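Local coordinates for ActII protein (PDB 2OPT) that probably binds regulatory DNA as a dimeric TetR-type transcriptional repressor that binds actinorhodin and its biosynthetic precursor, at residues R10-A15 / A45-R50; M82-R87 / L203-I208; G172-L177 / P183-L188. All coordinates share one frame; numbering follows the deposited sequence.

Contact 1 belongs to the amino-terminal DNA-binding part of this TetR-like repressor, whereas contacts 2 and 3 both lie in the carboxy-terminal part. The centres of contacts 1 and 2 are about 31 Å apart, with about 16 Å between their nearest atoms, so they do not touch. Contact 3 lies about 50 Å from contact 1, centre to centre, on the opposite side of the chain's centre. Along the chain, contact 3 is nested inside the long excursion that contact 2 closes; their nearest atoms are about 11 Å apart. Residues at both of these contacts reach the second subunit. This is the apo form, without actinorhodin or its precursor.

Contact 1: residues R10-A15 / A45-R50; sequences RIVVTA and AHVGNR
In the helix-turn-helix DNA-binding domain of the TetR family, Ile11 on helix 8-22 meets Val47 and His46 of helix 40-47, inside the predicted DNA-binding motif. Between the two segments the closest CA atoms are those of Ile11 and Val47, 8.0 Å apart. Their side chains reach toward each other tip to tip, Ile11 CG2 touching Val47 CG1 at 3.7 Å and Val47 CG2 at 4.1 Å. Ile11 owes this two-pronged reach to its first torsion (chi1 -66°): CG2 is anti to the backbone N and meets the valine, while CG1 lies beside that N and carries CD1 toward His46. The isoleucine and histidine side chains cross at about a right angle, with CD1 oblique to the imidazole; their very close approach is doubtful in the model and carries no weight. Val12 adds a looser touch, its CG2 4.4 Å from Val47 CG1. No hydrogen bond crosses between the segments, and His46 ND1 bonds to the carbonyl oxygen of Ser42. Cutting Ile11 back to an alanine takes away the methyl that meets Val47, which would probably leave a gap there and weaken the hold of helix 8-22 on helix 40-47. Leu6 touches both Ile11 and His46. Helix 50-61 contributes Leu56 against both Val12 and Val47, while Met29 of helix 29-36 also packs on Val47, so that the contact lies buried where four helices of the domain converge.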
loop_
_atom_site.group_PDB
_atom_site.type_symbol
_atom_site.label_atom_id
_atom_site.label_comp_id
_atom_site.label_asym_id
_atom_site.label_seq_id
_atom_site.Cartn_x
_atom_site.Cartn_y
_atom_site.Cartn_z
ATOM N N ARG A 10 20.025 21.719 10.479
ATOM C CA ARG A 10 20.723 21.045 11.606
ATOM C C ARG A 10 19.623 20.369 12.411
ATOM O O ARG A 10 19.763 19.289 12.959
ATOM C CB ARG A 10 21.447 22.078 12.483
ATOM C CG ARG A 10 21.841 21.585 13.883
ATOM C CD ARG A 10 22.723 20.347 13.835
ATOM N NE ARG A 10 23.978 20.617 13.117
ATOM C CZ ARG A 10 24.690 19.686 12.477
ATOM N NH1 ARG A 10 25.841 20.016 11.869
ATOM N NH2 ARG A 10 24.249 18.431 12.451
ATOM N N ILE A 11 18.528 21.054 12.512
ATOM C CA ILE A 11 17.399 20.501 13.229
ATOM C C ILE A 11 16.896 19.186 12.603
ATOM O O ILE A 11 16.611 18.221 13.300
ATOM C CB ILE A 11 16.212 21.512 13.254
ATOM C CG1 ILE A 11 16.536 22.804 14.075
ATOM C CG2 ILE A 11 14.881 20.815 13.816
ATOM C CD1 ILE A 11 15.397 23.990 13.857
ATOM N N VAL A 12 16.681 19.202 11.295
ATOM C CA VAL A 12 16.157 18.025 10.584
ATOM C C VAL A 12 17.114 16.867 10.605
ATOM O O VAL A 12 16.702 15.721 10.737
ATOM C CB VAL A 12 15.649 18.441 9.146
ATOM C CG1 VAL A 12 15.120 17.234 8.375
ATOM C CG2 VAL A 12 14.515 19.408 9.337
ATOM N N VAL A 13 18.408 17.147 10.466
ATOM C CA VAL A 13 19.365 16.121 10.466
ATOM C C VAL A 13 19.348 15.421 11.844
ATOM O O VAL A 13 19.421 14.221 11.906
ATOM C CB VAL A 13 20.777 16.725 10.210
ATOM C CG1 VAL A 13 21.944 15.722 10.622
ATOM C CG2 VAL A 13 20.931 17.149 8.763
ATOM N N THR A 14 19.302 16.210 12.928
ATOM C CA THR A 14 19.237 15.695 14.292
ATOM C C THR A 14 18.004 14.839 14.461
ATOM O O THR A 14 18.076 13.768 15.013
ATOM C CB THR A 14 19.207 16.902 15.276
ATOM O OG1 THR A 14 20.431 17.638 15.111
ATOM C CG2 THR A 14 19.088 16.452 16.740
ATOM N N ALA A 15 16.857 15.331 13.982
ATOM C CA ALA A 15 15.634 14.560 14.033
ATOM C C ALA A 15 15.700 13.207 13.310
ATOM O O ALA A 15 15.264 12.163 13.850
ATOM C CB ALA A 15 14.466 15.412 13.460
ATOM N N ALA A 45 9.914 28.254 15.826
ATOM C CA ALA A 45 10.147 29.258 14.755
ATOM C C ALA A 45 10.655 28.602 13.449
ATOM O O ALA A 45 10.279 29.010 12.353
ATOM C CB ALA A 45 11.137 30.288 15.218
ATOM N N HIS A 46 11.487 27.567 13.587
ATOM C CA HIS A 46 12.186 26.934 12.466
ATOM C C HIS A 46 11.466 25.791 11.806
ATOM O O HIS A 46 11.594 25.608 10.564
ATOM C CB HIS A 46 13.573 26.417 12.885
ATOM C CG HIS A 46 14.642 27.461 12.825
ATOM N ND1 HIS A 46 15.043 28.182 13.930
ATOM C CD2 HIS A 46 15.330 27.962 11.780
ATOM C CE1 HIS A 46 15.937 29.083 13.563
ATOM N NE2 HIS A 46 16.134 28.959 12.266
ATOM N N VAL A 47 10.764 24.969 12.587
ATOM C CA VAL A 47 10.199 23.769 11.968
ATOM C C VAL A 47 8.762 23.510 12.253
ATOM O O VAL A 47 8.230 22.542 11.667
ATOM C CB VAL A 47 10.968 22.439 12.215
ATOM C CG1 VAL A 47 12.427 22.515 11.683
ATOM C CG2 VAL A 47 10.922 22.026 13.673
ATOM N N GLY A 48 8.116 24.347 13.074
ATOM C CA GLY A 48 6.674 24.184 13.335
ATOM C C GLY A 48 6.409 23.048 14.307
ATOM O O GLY A 48 7.274 22.722 15.114
ATOM N N ASN A 49 5.215 22.449 14.227
ATOM C CA ASN A 49 4.802 21.333 15.085
ATOM C C ASN A 49 5.366 19.998 14.633
ATOM O O ASN A 49 6.181 19.934 13.700
ATOM C CB ASN A 49 3.270 21.283 15.183
ATOM C CG ASN A 49 2.617 20.996 13.866
ATOM O OD1 ASN A 49 3.127 20.235 13.059
ATOM N ND2 ASN A 49 1.479 21.613 13.631
ATOM N N ARG A 50 4.988 18.914 15.313
ATOM C CA ARG A 50 5.622 17.619 15.030
ATOM C C ARG A 50 5.265 17.176 13.626
ATOM O O ARG A 50 6.091 16.654 12.905
ATOM C CB ARG A 50 5.175 16.548 16.033
ATOM C CG ARG A 50 5.978 15.274 15.915
ATOM C CD ARG A 50 5.541 14.313 16.987
ATOM N NE ARG A 50 6.287 13.058 16.900
ATOM C CZ ARG A 50 5.781 11.948 16.379
ATOM N NH1 ARG A 50 4.541 11.917 15.867
ATOM N NH2 ARG A 50 6.517 10.882 16.365
#

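Contact 2: residues M82-R87 / L203-I208; sequences MCRSLR and LGLEII
Leu205 CD1 rests on Cys83, joining helix 197-219 to helix 75-92 within the all-helical carboxy-terminal domain of the TetR fold. Segment 203-208 starts with Leu203, which packs on Tyr133 of the second subunit and makes no contact with 82-87. After Gly204, Leu205 carries the contact. Its CA is 8.0 Å from that of Cys83, the closest CA pair between the two segments, and its side chain points toward the other helix. The leucine's two methyls divide the work: CD1 goes to the cysteine, and CD2 faces the aliphatic stretch of Arg84, 4.4 Å from CG. Arg84 thus meets Leu205 loosely through its carbon chain; its charged end turns to a salt bridge from NE to Glu202 OE2, one turn back on the leucine's own helix. Lys80, a turn before Arg84, also touches Leu205. Ile207 packs on Leu212 of the second subunit. Ile208 meets Leu138 and Phe141 of helix 128-150; Val142 of that helix also packs against Cys83, so the third helix touches both partners. The segment therefore has one face on the dimer interface and another on its own subunit. At Cys83 the sulphur is anti to the carbonyl carbon and beside the backbone N (chi1 -75°), a torsion that lays SG on the leucine's side next to CB, so that one methyl meets both: Leu205 CD1 lies a tight 3.5 Å from Cys83 CB and 3.6 Å from Cys83 SG.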
loop_
_atom_site.group_PDB
_atom_site.type_symbol
_atom_site.label_atom_id
_atom_site.label_comp_id
_atom_site.label_asym_id
_atom_site.label_seq_id
_atom_site.Cartn_x
_atom_site.Cartn_y
_atom_site.Cartn_z
ATOM N N MET A 82 15.495 3.173 -10.470
ATOM C CA MET A 82 14.909 4.244 -9.673
ATOM C C MET A 82 14.052 3.697 -8.537
ATOM O O MET A 82 14.015 4.266 -7.446
ATOM C CB MET A 82 14.077 5.171 -10.562
ATOM C CG MET A 82 12.971 5.913 -9.834
ATOM S SD MET A 82 11.740 6.588 -10.965
ATOM C CE MET A 82 10.529 5.270 -10.976
ATOM N N CYS A 83 13.362 2.590 -8.797
ATOM C CA CYS A 83 12.528 1.953 -7.783
ATOM C C CYS A 83 13.381 1.297 -6.704
ATOM O O CYS A 83 13.052 1.352 -5.519
ATOM C CB CYS A 83 11.602 0.918 -8.424
ATOM S SG CYS A 83 10.209 1.623 -9.334
ATOM N N ARG A 84 14.478 0.675 -7.123
ATOM C CA ARG A 84 15.407 0.046 -6.193
ATOM C C ARG A 84 16.061 1.087 -5.290
ATOM O O ARG A 84 16.341 0.824 -4.121
ATOM C CB ARG A 84 16.477 -0.739 -6.954
ATOM C CG ARG A 84 15.988 -2.062 -7.527
ATOM C CD ARG A 84 17.134 -2.861 -8.133
ATOM N NE ARG A 84 16.671 -3.814 -9.137
ATOM C CZ ARG A 84 17.108 -3.847 -10.393
ATOM N NH1 ARG A 84 16.632 -4.750 -11.239
ATOM N NH2 ARG A 84 18.021 -2.978 -10.803
ATOM N N SER A 85 16.296 2.272 -5.843
ATOM C CA SER A 85 16.844 3.407 -5.067
ATOM C C SER A 85 15.914 3.907 -3.958
ATOM O O SER A 85 16.327 4.190 -2.827
ATOM C CB SER A 85 17.177 4.576 -6.021
ATOM O OG SER A 85 18.058 5.530 -5.413
ATOM N N LEU A 86 14.637 4.015 -4.274
ATOM C CA LEU A 86 13.662 4.334 -3.292
ATOM C C LEU A 86 13.575 3.281 -2.204
ATOM O O LEU A 86 13.486 3.606 -1.015
ATOM C CB LEU A 86 12.291 4.403 -3.986
ATOM C CG LEU A 86 11.181 4.970 -3.119
ATOM C CD1 LEU A 86 11.429 6.393 -2.540
ATOM C CD2 LEU A 86 9.898 4.973 -3.940
ATOM N N ARG A 87 13.637 2.011 -2.592
ATOM C CA ARG A 87 13.573 0.926 -1.638
ATOM C C ARG A 87 14.751 0.979 -0.702
ATOM O O ARG A 87 14.622 0.757 0.489
ATOM C CB ARG A 87 13.526 -0.434 -2.382
ATOM C CG ARG A 87 13.557 -1.648 -1.448
ATOM C CD ARG A 87 13.824 -2.992 -2.196
ATOM N NE ARG A 87 13.588 -4.182 -1.347
ATOM C CZ ARG A 87 14.241 -5.317 -1.491
ATOM N NH1 ARG A 87 15.170 -5.448 -2.431
ATOM N NH2 ARG A 87 13.981 -6.316 -0.687
ATOM N N LEU A 203 9.619 -9.402 -8.525
ATOM C CA LEU A 203 8.423 -9.838 -9.223
ATOM C C LEU A 203 7.441 -8.692 -9.402
ATOM O O LEU A 203 6.938 -8.494 -10.505
ATOM C CB LEU A 203 7.696 -10.967 -8.453
ATOM C CG LEU A 203 8.114 -12.381 -8.731
ATOM C CD1 LEU A 203 7.428 -13.397 -7.777
ATOM C CD2 LEU A 203 7.773 -12.700 -10.202
ATOM N N GLY A 204 7.122 -7.960 -8.339
ATOM C CA GLY A 204 6.132 -6.857 -8.471
ATOM C C GLY A 204 6.655 -5.764 -9.398
ATOM O O GLY A 204 5.912 -5.160 -10.142
ATOM N N LEU A 205 7.951 -5.439 -9.312
ATOM C CA LEU A 205 8.556 -4.516 -10.269
ATOM C C LEU A 205 8.369 -4.983 -11.737
ATOM O O LEU A 205 7.943 -4.217 -12.559
ATOM C CB LEU A 205 10.073 -4.363 -9.936
ATOM C CG LEU A 205 10.770 -3.047 -10.161
ATOM C CD1 LEU A 205 9.948 -1.918 -9.616
ATOM C CD2 LEU A 205 12.225 -3.110 -9.509
ATOM N N GLU A 206 8.716 -6.242 -12.025
ATOM C CA GLU A 206 8.578 -6.830 -13.361
ATOM C C GLU A 206 7.145 -6.688 -13.840
ATOM O O GLU A 206 6.885 -6.210 -14.955
ATOM C CB GLU A 206 8.963 -8.314 -13.299
ATOM C CG GLU A 206 10.474 -8.527 -13.289
ATOM C CD GLU A 206 10.915 -9.973 -13.171
ATOM O OE1 GLU A 206 10.061 -10.914 -13.172
ATOM O OE2 GLU A 206 12.159 -10.161 -13.090
ATOM N N ILE A 207 6.217 -7.086 -12.972
ATOM C CA ILE A 207 4.818 -7.075 -13.299
ATOM C C ILE A 207 4.374 -5.671 -13.700
ATOM O O ILE A 207 3.762 -5.501 -14.735
ATOM C CB ILE A 207 3.954 -7.625 -12.148
ATOM C CG1 ILE A 207 4.202 -9.138 -11.984
ATOM C CG2 ILE A 207 2.492 -7.339 -12.399
ATOM C CD1 ILE A 207 3.697 -9.732 -10.696
ATOM N N ILE A 208 4.662 -4.675 -12.857
ATOM C CA ILE A 208 4.158 -3.289 -13.094
ATOM C C ILE A 208 4.786 -2.683 -14.351
ATOM O O ILE A 208 4.094 -2.070 -15.145
ATOM C CB ILE A 208 4.437 -2.380 -11.878
ATOM C CG1 ILE A 208 3.675 -2.924 -10.650
ATOM C CG2 ILE A 208 4.171 -0.901 -12.240
ATOM C CD1 ILE A 208 4.019 -2.284 -9.253
#

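Contact 3: residues G172-L177 / P183-L188; sequences GYLKSL and PNLVHL
Val186 meets Leu174 and Leu177 through a first torsion (chi1 172°) that sets CG1 anti to its backbone N and CG2 beside it, bringing both methyls to the end of helix 164-175 and to Leu177 just past it. CG2 nestles against carbonyl oxygens, 3.4 Å from Leu177 O and 3.6 Å from Leu174 O, and also touches Leu177 CB at 3.8 Å. CG1 is 3.8 Å from Lys175 O. Leu185, its CG anti to the carbonyl carbon (chi1 -63°), lends one methyl to two leucines: CD1 is 4.2 Å from both Leu174 CD2 and Leu177 CD2. The backbones come close, with 4.7 Å between the CA atoms of Lys175 and Val186, so helix 183-187 folds back against the end of helix 164-175 across a short loop in the carboxy-terminal domain. Ile192 of helix 189-194 covers both Leu174 and Leu185. Asn184 bonds to Glu115 and Arg122 of the second subunit, and Leu185 N to the same Glu115. No hydrogen bond joins the two segments, so they meet through methyl groups against carbons and carbonyl oxygens, while Asn184 and Leu185 N bond to the second subunit.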
loop_
_atom_site.group_PDB
_atom_site.type_symbol
_atom_site.label_atom_id
_atom_site.label_comp_id
_atom_site.label_asym_id
_atom_site.label_seq_id
_atom_site.Cartn_x
_atom_site.Cartn_y
_atom_site.Cartn_z
ATOM N N GLY A 172 2.984 -24.217 7.840
ATOM C CA GLY A 172 2.652 -25.517 8.394
ATOM C C GLY A 172 1.166 -25.715 8.508
ATOM O O GLY A 172 0.683 -26.830 8.398
ATOM N N TYR A 173 0.429 -24.636 8.745
ATOM C CA TYR A 173 -1.009 -24.730 8.652
ATOM C C TYR A 173 -1.391 -25.088 7.209
ATOM O O TYR A 173 -2.030 -26.098 6.973
ATOM C CB TYR A 173 -1.668 -23.424 9.069
ATOM C CG TYR A 173 -3.162 -23.508 9.072
ATOM C CD1 TYR A 173 -3.809 -24.388 9.908
ATOM C CD2 TYR A 173 -3.934 -22.695 8.239
ATOM C CE1 TYR A 173 -5.180 -24.478 9.921
ATOM C CE2 TYR A 173 -5.306 -22.766 8.254
ATOM C CZ TYR A 173 -5.928 -23.665 9.088
ATOM O OH TYR A 173 -7.301 -23.774 9.118
ATOM N N LEU A 174 -0.989 -24.256 6.243
ATOM C CA LEU A 174 -1.349 -24.459 4.849
ATOM C C LEU A 174 -0.874 -25.818 4.365
ATOM O O LEU A 174 -1.661 -26.594 3.837
ATOM C CB LEU A 174 -0.761 -23.351 3.976
ATOM C CG LEU A 174 -1.363 -21.956 4.056
ATOM C CD1 LEU A 174 -0.840 -21.111 2.863
ATOM C CD2 LEU A 174 -2.895 -21.983 4.106
ATOM N N LYS A 175 0.404 -26.116 4.577
ATOM C CA LYS A 175 0.965 -27.381 4.103
ATOM C C LYS A 175 0.254 -28.637 4.640
ATOM O O LYS A 175 0.125 -29.626 3.919
ATOM C CB LYS A 175 2.533 -27.404 4.369
ATOM C CG LYS A 175 3.114 -28.867 4.512
ATOM C CD LYS A 175 4.227 -29.161 3.486
ATOM C CE LYS A 175 4.832 -30.551 3.707
ATOM N NZ LYS A 175 6.191 -30.670 3.068
ATOM N N SER A 176 -0.258 -28.568 5.875
ATOM C CA SER A 176 -0.973 -29.698 6.498
ATOM C C SER A 176 -2.511 -29.604 6.433
ATOM O O SER A 176 -3.213 -30.286 7.177
ATOM C CB SER A 176 -0.491 -29.914 7.938
ATOM O OG SER A 176 -1.108 -28.995 8.836
ATOM N N LEU A 177 -3.027 -28.749 5.545
ATOM C CA LEU A 177 -4.459 -28.710 5.187
ATOM C C LEU A 177 -4.827 -29.959 4.404
ATOM O O LEU A 177 -3.956 -30.522 3.712
ATOM C CB LEU A 177 -4.736 -27.482 4.322
ATOM C CG LEU A 177 -5.504 -26.228 4.810
ATOM C CD1 LEU A 177 -5.584 -26.008 6.328
ATOM C CD2 LEU A 177 -4.985 -25.002 4.075
ATOM N N PRO A 183 -6.251 -27.975 -2.516
ATOM C CA PRO A 183 -5.118 -28.395 -3.338
ATOM C C PRO A 183 -4.128 -27.281 -3.690
ATOM O O PRO A 183 -2.901 -27.482 -3.623
ATOM C CB PRO A 183 -5.786 -28.938 -4.608
ATOM C CG PRO A 183 -7.190 -28.417 -4.582
ATOM C CD PRO A 183 -7.542 -28.262 -3.162
ATOM N N ASN A 184 -4.653 -26.129 -4.082
ATOM C CA ASN A 184 -3.808 -24.987 -4.401
ATOM C C ASN A 184 -3.111 -24.399 -3.193
ATOM O O ASN A 184 -1.954 -24.032 -3.287
ATOM C CB ASN A 184 -4.581 -23.913 -5.174
ATOM C CG ASN A 184 -5.071 -24.419 -6.502
ATOM O OD1 ASN A 184 -4.323 -24.463 -7.463
ATOM N ND2 ASN A 184 -6.324 -24.825 -6.562
ATOM N N LEU A 185 -3.812 -24.289 -2.063
ATOM C CA LEU A 185 -3.155 -23.755 -0.875
ATOM C C LEU A 185 -2.048 -24.668 -0.372
ATOM O O LEU A 185 -0.997 -24.169 0.047
ATOM C CB LEU A 185 -4.125 -23.430 0.260
ATOM C CG LEU A 185 -5.153 -22.349 -0.045
ATOM C CD1 LEU A 185 -5.920 -22.067 1.230
ATOM C CD2 LEU A 185 -4.577 -21.081 -0.582
ATOM N N VAL A 186 -2.289 -25.979 -0.396
ATOM C CA VAL A 186 -1.248 -26.958 -0.023
ATOM C C VAL A 186 -0.029 -26.853 -0.968
ATOM O O VAL A 186 1.136 -26.798 -0.514
ATOM C CB VAL A 186 -1.838 -28.440 0.025
ATOM C CG1 VAL A 186 -0.754 -29.494 0.206
ATOM C CG2 VAL A 186 -2.943 -28.556 1.116
ATOM N N HIS A 187 -0.297 -26.832 -2.272
ATOM C CA HIS A 187 0.765 -26.829 -3.305
ATOM C C HIS A 187 1.544 -25.503 -3.287
ATOM O O HIS A 187 2.762 -25.501 -3.468
ATOM C CB HIS A 187 0.174 -27.134 -4.696
ATOM C CG HIS A 187 1.133 -26.945 -5.839
ATOM N ND1 HIS A 187 1.855 -27.984 -6.395
ATOM C CD2 HIS A 187 1.467 -25.838 -6.545
ATOM C CE1 HIS A 187 2.607 -27.519 -7.380
ATOM N NE2 HIS A 187 2.376 -26.221 -7.503
ATOM N N LEU A 188 0.832 -24.391 -3.032
ATOM C CA LEU A 188 1.465 -23.061 -2.923
ATOM C C LEU A 188 1.840 -22.550 -1.508
ATOM O O LEU A 188 2.198 -21.362 -1.356
ATOM C CB LEU A 188 0.613 -22.002 -3.630
ATOM C CG LEU A 188 0.262 -22.240 -5.104
ATOM C CD1 LEU A 188 -0.741 -21.217 -5.631
ATOM C CD2 LEU A 188 1.515 -22.195 -5.895
#